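Local coordinates for ATP-binding protein (Mycobacterium tuberculosis, PDB 5UKV) that forms the dimerising phosphoacceptor (DHp) domain of the sensor kinase PhoR, which probably uses ATP to phosphorylate a histidine of its own in two-component signalling, at residues A[64-67]-A[68-71]; A[49-52]-A[53-57]. The protein carries 1 engineered substitution. All coordinates share one frame; numbering follows the deposited sequence.

Contact 1: A[64-67]-A[68-71]; sequences LVDD and LLLL. With EDO (1,2-ethanediol), chain D.
The last two turns of helix 47-71, the second helix of the DHp hairpin, bring D67 against L71 and close four successive i to i+4 backbone bonds. L68 N reaches L64 O at 2.8 Å, L69 N binds V65 O, L70 N binds D66 O, and L71 N meets D67 O at 2.9 Å. The side-chain meeting is that of D67 with L71, one turn apart. In D67, CG is anti to the backbone N (chi1 -157°) and beside the carbonyl carbon, and the carboxylate extends from it toward L71. There OD2 comes to 3.5 Å from the methyl CD1 of L71, the two side chains crossing at a slant. L71 also brings CG to 3.3 Å from D67 O, and L68 does likewise one turn earlier, its CG 3.3 Å from L64 O. On the other side of the carboxylate a 1,2-ethanediol, probably from the crystallisation liquor, gives OD2 a weak hydrogen bond from O2 (3.5 Å), while the same O2 touches L64 CD2. D66 turns its polar end to the dimer partner, where OD1 forms a salt bridge with R26 of the second subunit. L64 and V65 pack on L25 of helix 2-40 in their own chain and L68 on F17 and A21 of that helix, while V65, L68 and L69 also meet S22 of the second subunit in the helical bundle.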
loop_
_atom_site.group_PDB
_atom_site.type_symbol
_atom_site.label_atom_id
_atom_site.label_comp_id
_atom_site.label_asym_id
_atom_site.label_seq_id
_atom_site.Cartn_x
_atom_site.Cartn_y
_atom_site.Cartn_z
ATOM N N LEU A 64 -4.840 1.869 7.133
ATOM C CA LEU A 64 -5.267 2.555 5.919
ATOM C C LEU A 64 -5.831 1.479 4.971
ATOM O O LEU A 64 -6.803 1.678 4.199
ATOM C CB LEU A 64 -4.065 3.303 5.253
ATOM C CG LEU A 64 -3.630 4.533 6.094
ATOM C CD1 LEU A 64 -2.199 5.025 5.797
ATOM C CD2 LEU A 64 -4.673 5.692 6.096
ATOM N N VAL A 65 -5.106 0.377 4.822
ATOM C CA VAL A 65 -5.521 -0.603 3.852
ATOM C C VAL A 65 -6.846 -1.208 4.244
ATOM O O VAL A 65 -7.725 -1.528 3.383
ATOM C CB VAL A 65 -4.414 -1.700 3.727
ATOM C CG1 VAL A 65 -4.946 -2.949 3.011
ATOM C CG2 VAL A 65 -3.281 -1.159 2.942
ATOM N N ASP A 66 -7.016 -1.509 5.532
ATOM C CA ASP A 66 -8.348 -2.059 5.947
ATOM C C ASP A 66 -9.499 -1.101 5.650
ATOM O O ASP A 66 -10.581 -1.525 5.154
ATOM C CB ASP A 66 -8.380 -2.492 7.417
ATOM C CG ASP A 66 -7.545 -3.760 7.692
ATOM O OD1 ASP A 66 -7.313 -4.629 6.770
ATOM O OD2 ASP A 66 -7.088 -3.860 8.889
ATOM N N ASP A 67 -9.266 0.184 5.829
ATOM C CA ASP A 67 -10.249 1.162 5.521
ATOM C C ASP A 67 -10.484 1.288 4.038
ATOM O O ASP A 67 -11.644 1.406 3.603
ATOM C CB ASP A 67 -9.825 2.492 6.084
ATOM C CG ASP A 67 -11.022 3.421 6.285
ATOM O OD1 ASP A 67 -12.058 2.952 6.891
ATOM O OD2 ASP A 67 -10.884 4.648 5.993
ATOM N N LEU A 68 -9.426 1.201 3.221
ATOM C CA LEU A 68 -9.672 1.187 1.770
ATOM C C LEU A 68 -10.531 0.027 1.290
ATOM O O LEU A 68 -11.414 0.195 0.438
ATOM C CB LEU A 68 -8.378 1.121 1.037
ATOM C CG LEU A 68 -7.630 2.400 1.038
ATOM C CD1 LEU A 68 -6.380 2.166 0.221
ATOM C CD2 LEU A 68 -8.485 3.555 0.469
ATOM N N LEU A 69 -10.282 -1.134 1.852
ATOM C CA LEU A 69 -11.026 -2.345 1.560
ATOM C C LEU A 69 -12.493 -2.121 1.846
ATOM O O LEU A 69 -13.341 -2.489 0.994
ATOM C CB LEU A 69 -10.438 -3.542 2.333
ATOM C CG LEU A 69 -9.280 -4.407 1.774
ATOM C CD1 LEU A 69 -9.000 -5.576 2.716
ATOM C CD2 LEU A 69 -9.694 -4.898 0.360
ATOM N N LEU A 70 -12.814 -1.461 3.004
ATOM C CA LEU A 70 -14.217 -1.172 3.316
ATOM C C LEU A 70 -14.810 -0.115 2.429
ATOM O O LEU A 70 -15.953 -0.251 1.971
ATOM C CB LEU A 70 -14.331 -0.764 4.803
ATOM C CG LEU A 70 -13.973 -1.895 5.730
ATOM C CD1 LEU A 70 -13.816 -1.397 7.153
ATOM C CD2 LEU A 70 -15.077 -2.956 5.692
ATOM N N LEU A 71 -14.036 0.926 2.119
ATOM C CA LEU A 71 -14.561 1.996 1.240
ATOM C C LEU A 71 -14.793 1.560 -0.151
ATOM O O LEU A 71 -15.681 2.085 -0.822
ATOM C CB LEU A 71 -13.635 3.193 1.205
ATOM C CG LEU A 71 -13.452 3.957 2.510
ATOM C CD1 LEU A 71 -12.149 4.781 2.707
ATOM C CD2 LEU A 71 -14.630 4.830 2.720
HETATM C C1 EDO D . -9.181 4.823 9.106
HETATM O O1 EDO D . -9.029 3.926 10.206
HETATM C C2 EDO D . -7.884 5.535 8.741
HETATM O O2 EDO D . -7.927 5.926 7.351
#

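Contact 2: A[49-52]-A[53-57]; sequences MLLS and RIESE
L51 and E55, one helical turn apart, make the main side-chain contact here: E55 OE1 lies 3.6 Å from L51 CG, the two chains crossing at an angle. In E55, chi1 (-75°) sets CG anti to the carbonyl carbon and 3.2 Å from L51 O; the extended chi2 then carries the carboxylate on to the leucine. The same carbonyl oxygen takes the backbone bond from E55 N at 2.7 Å. Similar i to i+4 bonds link R53 N to the carbonyl O of M49, modelled as selenomethionine, I54 N to L50 O and S56 N to S52 O. Further out, R53 bends at chi2 and chi3 and forms a salt bridge, NH1 to E57 OE2 at 2.9 Å. OE2 meets the guanidinium at its edge, close to its plane, and NH1 lies nearly along the C-O axis of OE2. R60 pairs with E57 OE1, so E57 is shared by two arginines. E55 OE1 is itself held by a salt bridge to R40 of the second subunit, which also packs on L51 and S52. L50 and R53 lie on F35 of helix 2-40 in the same chain, whereas I54 and E55 pack on I32 and A36 in helix 2-40 of the second subunit, so helix 47-71 meets both copies.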
loop_
_atom_site.group_PDB
_atom_site.type_symbol
_atom_site.label_atom_id
_atom_site.label_comp_id
_atom_site.label_asym_id
_atom_site.label_seq_id
_atom_site.Cartn_x
_atom_site.Cartn_y
_atom_site.Cartn_z
HETATM N N MSE A 49 15.289 0.287 17.502
HETATM C CA MSE A 49 14.620 1.530 17.215
HETATM C C MSE A 49 14.195 1.627 15.766
HETATM O O MSE A 49 13.093 2.024 15.532
HETATM C CB MSE A 49 15.436 2.756 17.581
HETATM C CG MSE A 49 14.480 3.913 17.461
HETATM SE SE MSE A 49 15.325 5.579 18.007
HETATM C CE MSE A 49 15.036 5.191 19.904
ATOM N N LEU A 50 15.050 1.224 14.836
ATOM C CA LEU A 50 14.792 1.234 13.442
ATOM C C LEU A 50 13.589 0.353 13.166
ATOM O O LEU A 50 12.690 0.726 12.525
ATOM C CB LEU A 50 16.014 0.645 12.764
ATOM C CG LEU A 50 16.230 0.820 11.293
ATOM C CD1 LEU A 50 16.540 2.235 10.948
ATOM C CD2 LEU A 50 17.229 -0.091 10.631
ATOM N N LEU A 51 13.594 -0.814 13.744
ATOM C CA LEU A 51 12.514 -1.824 13.609
ATOM C C LEU A 51 11.170 -1.387 14.196
ATOM O O LEU A 51 10.084 -1.608 13.560
ATOM C CB LEU A 51 12.936 -3.185 14.229
ATOM C CG LEU A 51 11.938 -4.342 13.991
ATOM C CD1 LEU A 51 11.736 -4.561 12.472
ATOM C CD2 LEU A 51 12.463 -5.542 14.597
ATOM N N SER A 52 11.252 -0.674 15.297
ATOM C CA SER A 52 10.101 -0.124 15.931
ATOM C C SER A 52 9.377 0.877 15.014
ATOM O O SER A 52 8.214 0.835 14.846
ATOM C CB SER A 52 10.599 0.615 17.148
ATOM O OG SER A 52 9.598 0.827 18.034
ATOM N N ARG A 53 10.136 1.746 14.376
ATOM C CA ARG A 53 9.548 2.694 13.468
ATOM C C ARG A 53 8.943 1.955 12.293
ATOM O O ARG A 53 7.899 2.293 11.858
ATOM C CB ARG A 53 10.539 3.731 12.989
ATOM C CG ARG A 53 9.980 4.657 11.911
ATOM C CD ARG A 53 8.677 5.357 12.316
ATOM N NE ARG A 53 8.816 6.080 13.558
ATOM C CZ ARG A 53 7.869 6.773 14.155
ATOM N NH1 ARG A 53 6.671 6.850 13.630
ATOM N NH2 ARG A 53 8.136 7.413 15.277
ATOM N N ILE A 54 9.649 0.968 11.786
ATOM C CA ILE A 54 9.158 0.184 10.710
ATOM C C ILE A 54 7.861 -0.494 11.058
ATOM O O ILE A 54 6.912 -0.443 10.286
ATOM C CB ILE A 54 10.181 -0.829 10.174
ATOM C CG1 ILE A 54 11.280 -0.094 9.408
ATOM C CG2 ILE A 54 9.430 -1.920 9.366
ATOM C CD1 ILE A 54 12.540 -0.945 9.123
ATOM N N GLU A 55 7.764 -1.067 12.240
ATOM C CA GLU A 55 6.566 -1.716 12.701
ATOM C C GLU A 55 5.402 -0.745 12.832
ATOM O O GLU A 55 4.316 -1.036 12.488
ATOM C CB GLU A 55 6.822 -2.404 14.035
ATOM C CG GLU A 55 7.621 -3.667 13.917
ATOM C CD GLU A 55 7.934 -4.342 15.259
ATOM O OE1 GLU A 55 8.925 -4.005 15.890
ATOM O OE2 GLU A 55 7.181 -5.223 15.669
ATOM N N SER A 56 5.689 0.427 13.330
ATOM C CA SER A 56 4.719 1.441 13.525
ATOM C C SER A 56 4.120 1.881 12.187
ATOM O O SER A 56 2.941 1.913 12.011
ATOM C CB SER A 56 5.423 2.586 14.225
ATOM O OG SER A 56 4.604 3.673 14.356
ATOM N N GLU A 57 4.969 2.102 11.221
ATOM C CA GLU A 57 4.493 2.521 9.868
ATOM C C GLU A 57 3.714 1.383 9.202
ATOM O O GLU A 57 2.727 1.673 8.571
ATOM C CB GLU A 57 5.618 3.071 9.029
ATOM C CG GLU A 57 6.288 4.344 9.595
ATOM C CD GLU A 57 5.321 5.417 10.014
ATOM O OE1 GLU A 57 4.320 5.637 9.319
ATOM O OE2 GLU A 57 5.512 5.977 11.105
#

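How the contacts relate
Contacts 1 and 2 sit in series on helix 47-71, contact 2 near its start and contact 1 at its end, with centres 22 Å apart and no touch between them. In contact 1 V65 and L68 are buried while D67 and L70 are exposed; in contact 2 L50, L51 and I54 are buried, S52 and R53 exposed. Contact 1 turns L64, V65 and L68 to helix 2-40 of its own chain, contact 2 L50 with R53 and E57. Both tie an acid to an arginine of the second subunit, D66 to R26 and E55 to R40. In 49-57 an ion pair also runs along the helix, from exposed R53 to buried E57; in 64-71 the local side-chain contact is a carboxylate against a leucine methyl.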